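Local coordinates for protein pectate lyase (Bacillus, PDB 3VMV) that probably cleaves polygalacturonate (pectate) by elimination, as a secreted polysaccharide lyase of family 1, at residues G59-Q63 against S64-V68; P209-Y213 against A214-M218. All blocks are in the same frame, centred on the assembly; numbering follows the deposited sequence.

Interaction 1: residues G59-Q63 against S64-V68; sequences GNSPQ and SLIDV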
ATOM      1  N   GLY A  59      -0.663   6.256 -22.986  1.00 15.50           N
ATOM      2  CA  GLY A  59      -0.967   6.221 -24.401  1.00 16.70           C
ATOM      3  C   GLY A  59      -2.002   5.168 -24.779  1.00 18.57           C
ATOM      4  O   GLY A  59      -2.728   5.358 -25.752  1.00 19.72           O
ATOM      5  N   ASN A  60      -2.083   4.067 -24.014  1.00 18.24           N
ATOM      6  CA  ASN A  60      -3.059   3.029 -24.385  1.00 17.74           C
ATOM      7  C   ASN A  60      -4.271   2.926 -23.448  1.00 17.59           C
ATOM      8  O   ASN A  60      -5.020   1.952 -23.507  1.00 16.13           O
ATOM      9  CB  ASN A  60      -2.400   1.642 -24.652  1.00 15.71           C
ATOM     10  CG  ASN A  60      -1.799   0.991 -23.389  1.00 13.34           C
ATOM     11  OD1 ASN A  60      -2.270   1.181 -22.256  1.00 14.61           O
ATOM     12  ND2 ASN A  60      -0.772   0.140 -23.626  1.00 16.66           N
ATOM     13  N   SER A  61      -4.458   3.960 -22.623  1.00 15.47           N
ATOM     14  CA  SER A  61      -5.565   4.039 -21.643  1.00 13.93           C
ATOM     15  C   SER A  61      -6.401   5.273 -21.922  1.00 16.05           C
ATOM     16  O   SER A  61      -5.865   6.306 -22.345  1.00 17.69           O
ATOM     17  CB  SER A  61      -5.020   4.142 -20.213  1.00 16.00           C
ATOM     18  OG  SER A  61      -4.199   2.999 -19.962  1.00 15.12           O
ATOM     19  N   PRO A  62      -7.700   5.165 -21.692  1.00 15.81           N
ATOM     20  CA  PRO A  62      -8.614   6.254 -22.073  1.00 17.17           C
ATOM     21  C   PRO A  62      -8.752   7.352 -21.012  1.00 17.32           C
ATOM     22  O   PRO A  62      -9.259   8.425 -21.360  1.00 19.59           O
ATOM     23  CB  PRO A  62      -9.949   5.535 -22.247  1.00 17.44           C
ATOM     24  CG  PRO A  62      -9.866   4.385 -21.248  1.00 17.85           C
ATOM     25  CD  PRO A  62      -8.421   3.938 -21.286  1.00 16.66           C
ATOM     26  N   GLN A  63      -8.375   7.084 -19.766  1.00 15.87           N
ATOM     27  CA  GLN A  63      -8.338   8.099 -18.701  1.00 17.01           C
ATOM     28  C   GLN A  63      -6.921   8.153 -18.161  1.00 14.99           C
ATOM     29  O   GLN A  63      -6.104   7.290 -18.486  1.00 14.61           O
ATOM     30  CB  GLN A  63      -9.283   7.723 -17.545  1.00 16.87           C
ATOM     31  CG  GLN A  63     -10.733   7.652 -18.002  1.00 24.49           C
ATOM     32  CD  GLN A  63     -11.653   7.105 -16.929  1.00 22.54           C
ATOM     33  OE1 GLN A  63     -11.632   7.554 -15.785  1.00 28.53           O
ATOM     34  NE2 GLN A  63     -12.451   6.122 -17.297  1.00 27.70           N
ATOM     35  N   SER A  64      -6.635   9.140 -17.317  1.00 14.29           N
ATOM     36  CA  SER A  64      -5.266   9.315 -16.810  1.00 14.84           C
ATOM     37  C   SER A  64      -4.907   8.352 -15.672  1.00 14.64           C
ATOM     38  O   SER A  64      -3.799   8.394 -15.147  1.00 14.04           O
ATOM     39  CB  SER A  64      -5.053  10.751 -16.310  1.00 17.76           C
ATOM     40  OG  SER A  64      -5.120  11.656 -17.396  1.00 27.13           O
ATOM     41  N   LEU A  65      -5.854   7.498 -15.298  1.00 12.82           N
ATOM     42  CA  LEU A  65      -5.640   6.426 -14.317  1.00 13.05           C
ATOM     43  C   LEU A  65      -6.587   5.297 -14.678  1.00 14.54           C
ATOM     44  O   LEU A  65      -7.452   5.489 -15.521  1.00 13.58           O
ATOM     45  CB  LEU A  65      -5.878   6.924 -12.884  1.00 12.48           C
ATOM     46  CG  LEU A  65      -7.157   7.683 -12.551  1.00 13.59           C
ATOM     47  CD1 LEU A  65      -8.365   6.738 -12.485  1.00 16.95           C
ATOM     48  CD2 LEU A  65      -6.995   8.406 -11.225  1.00 16.52           C
ATOM     49  N   ILE A  66      -6.372   4.115 -14.100  1.00 12.02           N
ATOM     50  CA  ILE A  66      -7.267   2.979 -14.292  1.00 12.59           C
ATOM     51  C   ILE A  66      -8.282   3.063 -13.168  1.00 13.43           C
ATOM     52  O   ILE A  66      -7.939   2.927 -11.991  1.00 14.43           O
ATOM     53  CB  ILE A  66      -6.465   1.658 -14.209  1.00 13.74           C
ATOM     54  CG1 ILE A  66      -5.404   1.618 -15.322  1.00 14.31           C
ATOM     55  CG2 ILE A  66      -7.421   0.461 -14.316  1.00 17.98           C
ATOM     56  CD1 ILE A  66      -5.971   1.690 -16.740  1.00 15.14           C
ATOM     57  N   ASP A  67      -9.522   3.348 -13.534  1.00 14.21           N
ATOM     58  CA  ASP A  67     -10.575   3.760 -12.615  1.00 14.48           C
ATOM     59  C   ASP A  67     -11.403   2.535 -12.228  1.00 14.42           C
ATOM     60  O   ASP A  67     -12.376   2.168 -12.908  1.00 16.50           O
ATOM     61  CB  ASP A  67     -11.427   4.808 -13.361  1.00 14.63           C
ATOM     62  CG  ASP A  67     -12.143   5.837 -12.465  1.00 23.91           C
ATOM     63  OD1 ASP A  67     -11.951   5.890 -11.265  1.00 24.49           O
ATOM     64  OD2 ASP A  67     -12.944   6.613 -13.039  1.00 33.50           O
ATOM     65  N   VAL A  68     -11.050   1.938 -11.091  1.00 14.08           N
ATOM     66  CA  VAL A  68     -11.854   0.846 -10.495  1.00 11.24           C
ATOM     67  C   VAL A  68     -12.972   1.465  -9.676  1.00 12.09           C
ATOM     68  O   VAL A  68     -12.875   1.658  -8.463  1.00 12.98           O
ATOM     69  CB  VAL A  68     -10.987  -0.148  -9.688  1.00 13.05           C
ATOM     70  CG1 VAL A  68     -11.860  -1.324  -9.203  1.00 15.35           C
ATOM     71  CG2 VAL A  68      -9.826  -0.640 -10.548  1.00 16.11           C
TER
HETATM   72  O   HOH W   1      -8.438   4.286 -17.985  1.00 16.29           O
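The side chain of Gln63 comes round a turn to lie near that of Asp67, four residues on. Its CB lies 3.5 Å from Leu65 O. CG lies anti to the carbonyl carbon of Gln63 (chi1 -62°), and the chain runs on extended (chi2 172°). This carries CD to 4.1 Å from Asp67 OD2, and the amide end of Gln63 lies beside that oxygen. The amide and carboxylate planes stand nearly perpendicular, 87° apart, so the two flat groups do not stack. The other carboxylate oxygen, Asp67 OD1, is held by a salt bridge to Arg98 of strand 97-103, which ties down the group that Gln63 approaches.

Within the turn, a water accepts a weak bond from Gln63 N at 3.3 Å. The same water donates to Leu65 O at 2.9 Å and so links the two limbs of the loop. A second side-chain meeting lies further back. The methyl end of Ile66, CD1, comes to 3.9 Å from Ser61 OG. That hydroxyl has its hydrogen bond with Thr57 O, so the methyl only packs beside it. Ile66 is buried against Ile31, Ile56 and Ile95.

The loop thus leads from strand 55-57 into strand 66-68, which pairs in parallel with strand 97-103. Helix 28-40 lies against it. A turn of this kind, joining strands of successive faces, is characteristic of the parallel beta-helix of pectate lyases, here near its helix-covered end.

Interaction 2: residues P209-Y213 against A214-M218; sequences PLIRY and ADVHM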
ATOM      1  N   PRO A 209       4.639   3.845   6.678  1.00 10.09           N
ATOM      2  CA  PRO A 209       3.751   4.825   6.036  1.00  8.55           C
ATOM      3  C   PRO A 209       3.657   6.113   6.883  1.00 11.33           C
ATOM      4  O   PRO A 209       4.081   6.147   8.061  1.00 11.28           O
ATOM      5  CB  PRO A 209       2.382   4.121   6.060  1.00  9.33           C
ATOM      6  CG  PRO A 209       2.553   2.890   7.019  1.00 12.77           C
ATOM      7  CD  PRO A 209       3.905   3.027   7.648  1.00 11.97           C
ATOM      8  N   LEU A 210       3.047   7.145   6.298  1.00 10.66           N
ATOM      9  CA  LEU A 210       2.493   8.273   7.040  1.00  9.47           C
ATOM     10  C   LEU A 210       1.111   7.812   7.504  1.00  9.27           C
ATOM     11  O   LEU A 210       0.260   7.505   6.665  1.00 12.34           O
ATOM     12  CB  LEU A 210       2.385   9.518   6.143  1.00 10.94           C
ATOM     13  CG  LEU A 210       2.003  10.838   6.804  1.00 12.67           C
ATOM     14  CD1 LEU A 210       2.142  11.953   5.762  1.00 14.78           C
ATOM     15  CD2 LEU A 210       0.565  10.837   7.402  1.00 14.23           C
ATOM     16  N   ILE A 211       0.928   7.665   8.824  1.00  8.74           N
ATOM     17  CA  ILE A 211      -0.336   7.131   9.329  1.00 11.24           C
ATOM     18  C   ILE A 211      -1.034   8.185  10.149  1.00 10.01           C
ATOM     19  O   ILE A 211      -0.513   8.611  11.174  1.00 11.17           O
ATOM     20  CB  ILE A 211      -0.134   5.855  10.217  1.00 11.94           C
ATOM     21  CG1 ILE A 211       0.713   4.809   9.500  1.00 12.37           C
ATOM     22  CG2 ILE A 211      -1.505   5.240  10.605  1.00 11.56           C
ATOM     23  CD1 ILE A 211       1.187   3.710  10.446  1.00 12.51           C
ATOM     24  N   ARG A 212      -2.247   8.564   9.735  1.00 11.07           N
ATOM     25  CA  ARG A 212      -3.131   9.398  10.545  1.00 11.59           C
ATOM     26  C   ARG A 212      -4.286   8.566  11.079  1.00 11.20           C
ATOM     27  O   ARG A 212      -4.961   7.908  10.291  1.00 11.53           O
ATOM     28  CB  ARG A 212      -3.718  10.580   9.760  1.00 10.98           C
ATOM     29  CG  ARG A 212      -2.704  11.639   9.365  1.00 11.77           C
ATOM     30  CD  ARG A 212      -3.426  12.638   8.455  1.00 12.72           C
ATOM     31  NE  ARG A 212      -2.665  13.864   8.175  1.00 14.06           N
ATOM     32  CZ  ARG A 212      -1.969  14.052   7.048  1.00 14.69           C
ATOM     33  NH1 ARG A 212      -1.890  13.098   6.117  1.00 14.31           N
ATOM     34  NH2 ARG A 212      -1.338  15.207   6.872  1.00 15.86           N
ATOM     35  N   TYR A 213      -4.509   8.614  12.403  1.00 12.91           N
ATOM     36  CA  TYR A 213      -5.709   8.025  13.079  1.00 12.60           C
ATOM     37  C   TYR A 213      -5.828   6.513  13.108  1.00 13.00           C
ATOM     38  O   TYR A 213      -6.336   5.945  14.102  1.00 14.00           O
ATOM     39  CB  TYR A 213      -7.070   8.545  12.499  1.00 15.00           C
ATOM     40  CG  TYR A 213      -7.190  10.048  12.447  1.00 14.43           C
ATOM     41  CD1 TYR A 213      -7.427  10.789  13.613  1.00 14.25           C
ATOM     42  CD2 TYR A 213      -7.019  10.722  11.250  1.00 14.39           C
ATOM     43  CE1 TYR A 213      -7.503  12.194  13.581  1.00 14.62           C
ATOM     44  CE2 TYR A 213      -7.097  12.110  11.210  1.00 16.01           C
ATOM     45  CZ  TYR A 213      -7.339  12.826  12.378  1.00 15.40           C
ATOM     46  OH  TYR A 213      -7.399  14.193  12.348  1.00 16.86           O
ATOM     47  N   ALA A 214      -5.403   5.866  12.021  1.00 10.51           N
ATOM     48  CA  ALA A 214      -5.704   4.431  11.818  1.00 12.84           C
ATOM     49  C   ALA A 214      -4.978   3.475  12.769  1.00 11.11           C
ATOM     50  O   ALA A 214      -3.891   3.788  13.251  1.00 12.37           O
ATOM     51  CB  ALA A 214      -5.361   4.051  10.416  1.00 10.65           C
ATOM     52  N   ASP A 215      -5.624   2.328  13.017  1.00 10.91           N
ATOM     53  CA  ASP A 215      -4.939   1.156  13.582  1.00 10.47           C
ATOM     54  C   ASP A 215      -4.310   0.341  12.446  1.00 11.68           C
ATOM     55  O   ASP A 215      -4.974  -0.027  11.433  1.00 10.84           O
ATOM     56  CB  ASP A 215      -5.942   0.290  14.340  1.00 11.70           C
ATOM     57  CG  ASP A 215      -6.447   0.963  15.635  1.00 14.31           C
ATOM     58  OD1 ASP A 215      -5.768   1.866  16.136  1.00 14.51           O
ATOM     59  OD2 ASP A 215      -7.553   0.597  16.107  1.00 20.14           O
ATOM     60  N   VAL A 216      -3.017   0.051  12.634  1.00  9.91           N
ATOM     61  CA  VAL A 216      -2.181  -0.570  11.616  1.00  6.74           C
ATOM     62  C   VAL A 216      -1.269  -1.613  12.261  1.00 10.27           C
ATOM     63  O   VAL A 216      -0.752  -1.383  13.355  1.00 10.55           O
ATOM     64  CB  VAL A 216      -1.330   0.511  10.941  1.00 11.76           C
ATOM     65  CG1 VAL A 216      -0.370  -0.089   9.957  1.00 11.07           C
ATOM     66  CG2 VAL A 216      -2.233   1.548  10.279  1.00 11.66           C
ATOM     67  N   HIS A 217      -1.091  -2.758  11.608  1.00  8.92           N
ATOM     68  CA  HIS A 217      -0.114  -3.769  12.028  1.00  8.90           C
ATOM     69  C   HIS A 217       0.940  -3.876  10.940  1.00  9.31           C
ATOM     70  O   HIS A 217       0.590  -4.100   9.787  1.00  9.12           O
ATOM     71  CB  HIS A 217      -0.860  -5.078  12.212  1.00  9.00           C
ATOM     72  CG  HIS A 217      -0.047  -6.239  12.717  1.00  9.17           C
ATOM     73  ND1 HIS A 217      -0.454  -7.533  12.472  1.00 11.31           N
ATOM     74  CD2 HIS A 217       1.082  -6.323  13.456  1.00 11.73           C
ATOM     75  CE1 HIS A 217       0.386  -8.371  13.069  1.00  9.70           C
ATOM     76  NE2 HIS A 217       1.336  -7.668  13.658  1.00 10.91           N
ATOM     77  N   MET A 218       2.206  -3.701  11.303  1.00  9.69           N
ATOM     78  CA  MET A 218       3.314  -3.937  10.386  1.00  8.53           C
ATOM     79  C   MET A 218       4.187  -5.040  10.953  1.00  7.24           C
ATOM     80  O   MET A 218       4.778  -4.853  12.037  1.00  9.09           O
ATOM     81  CB  MET A 218       4.146  -2.680  10.221  1.00 10.72           C
ATOM     82  CG  MET A 218       3.304  -1.480   9.834  1.00  8.89           C
ATOM     83  SD  MET A 218       4.315  -0.070   9.295  1.00 11.56           S
ATOM     84  CE  MET A 218       4.808  -0.547   7.642  1.00 10.49           C
TER
HETATM   85  O   HOH W   2      -6.540   4.399  16.543  1.00 24.18           O
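The Pro209 ring meets Met218 at its rim, not over a face. The sulfur SD approaches the CD corner at 3.5 Å, and the methyl CE lies 3.7 Å from the same Pro209 CD. Met218 gets there by a bend at its last torsion (chi3 76°), which folds CE back beside the ring. Tyr196 touches both side chains as well. The Tyr213 ring turns the other way: only its CB stays near Ala214, while the ring leads off to Ala190 and Val235. An alanine in place of Pro209 would lack CG and CD, and would probably open a gap beside the sulfur and methyl of Met218.

Further along, Ile211 and Val216 meet tip to tip. Ile211 CG2 is 3.8 Å from Val216 CG2, and Ile211 CD1 is 4.0 Å from that same Val216 methyl. Ile211 CG2 also packs on Ala214 CB at 4.0 Å.

These apolar groups fill the inside of one corner of the parallel beta-helix, where strand 210-212 of one face gives way to strand 215-219 of the next. Val239 of the following coil touches Ile211, Val216 and Met218.

The corner itself is a classic gamma-turn. Tyr213 takes a positive phi (69°), and Ala214 N gives a weak hydrogen bond to Arg212 O (2.7 Å, N-H...O angle 140°). On the outside, a water lies 2.9 Å from Tyr213 O and 2.7 Å from Asp215 OD1. That carboxylate has its stronger partner in Arg238, with which it forms a salt bridge. The CB of Arg212 points away from residues 214-218, and its NE forms a salt bridge with Asp185.

Overall arrangement
The two contacts come one after the other along the chain, interaction 1 first. They lie on opposite sides of its centre. The centres of interactions 1 and 2 are about 29 Å apart. Their nearest atoms are about 19 Å apart, so they do not touch. They are nevertheless joined through one face of the beta-helix. From strand 66-68, parallel pairing runs through strands 97-103, 123-126, 156-158 and 177-181 to strand 210-212. Interaction 1 is a surface loop that enters this face, near helix 28-40. Interaction 2 is a buried corner that leaves it for strand 215-219. Together they mark the entry to and exit from the same face, several coils apart.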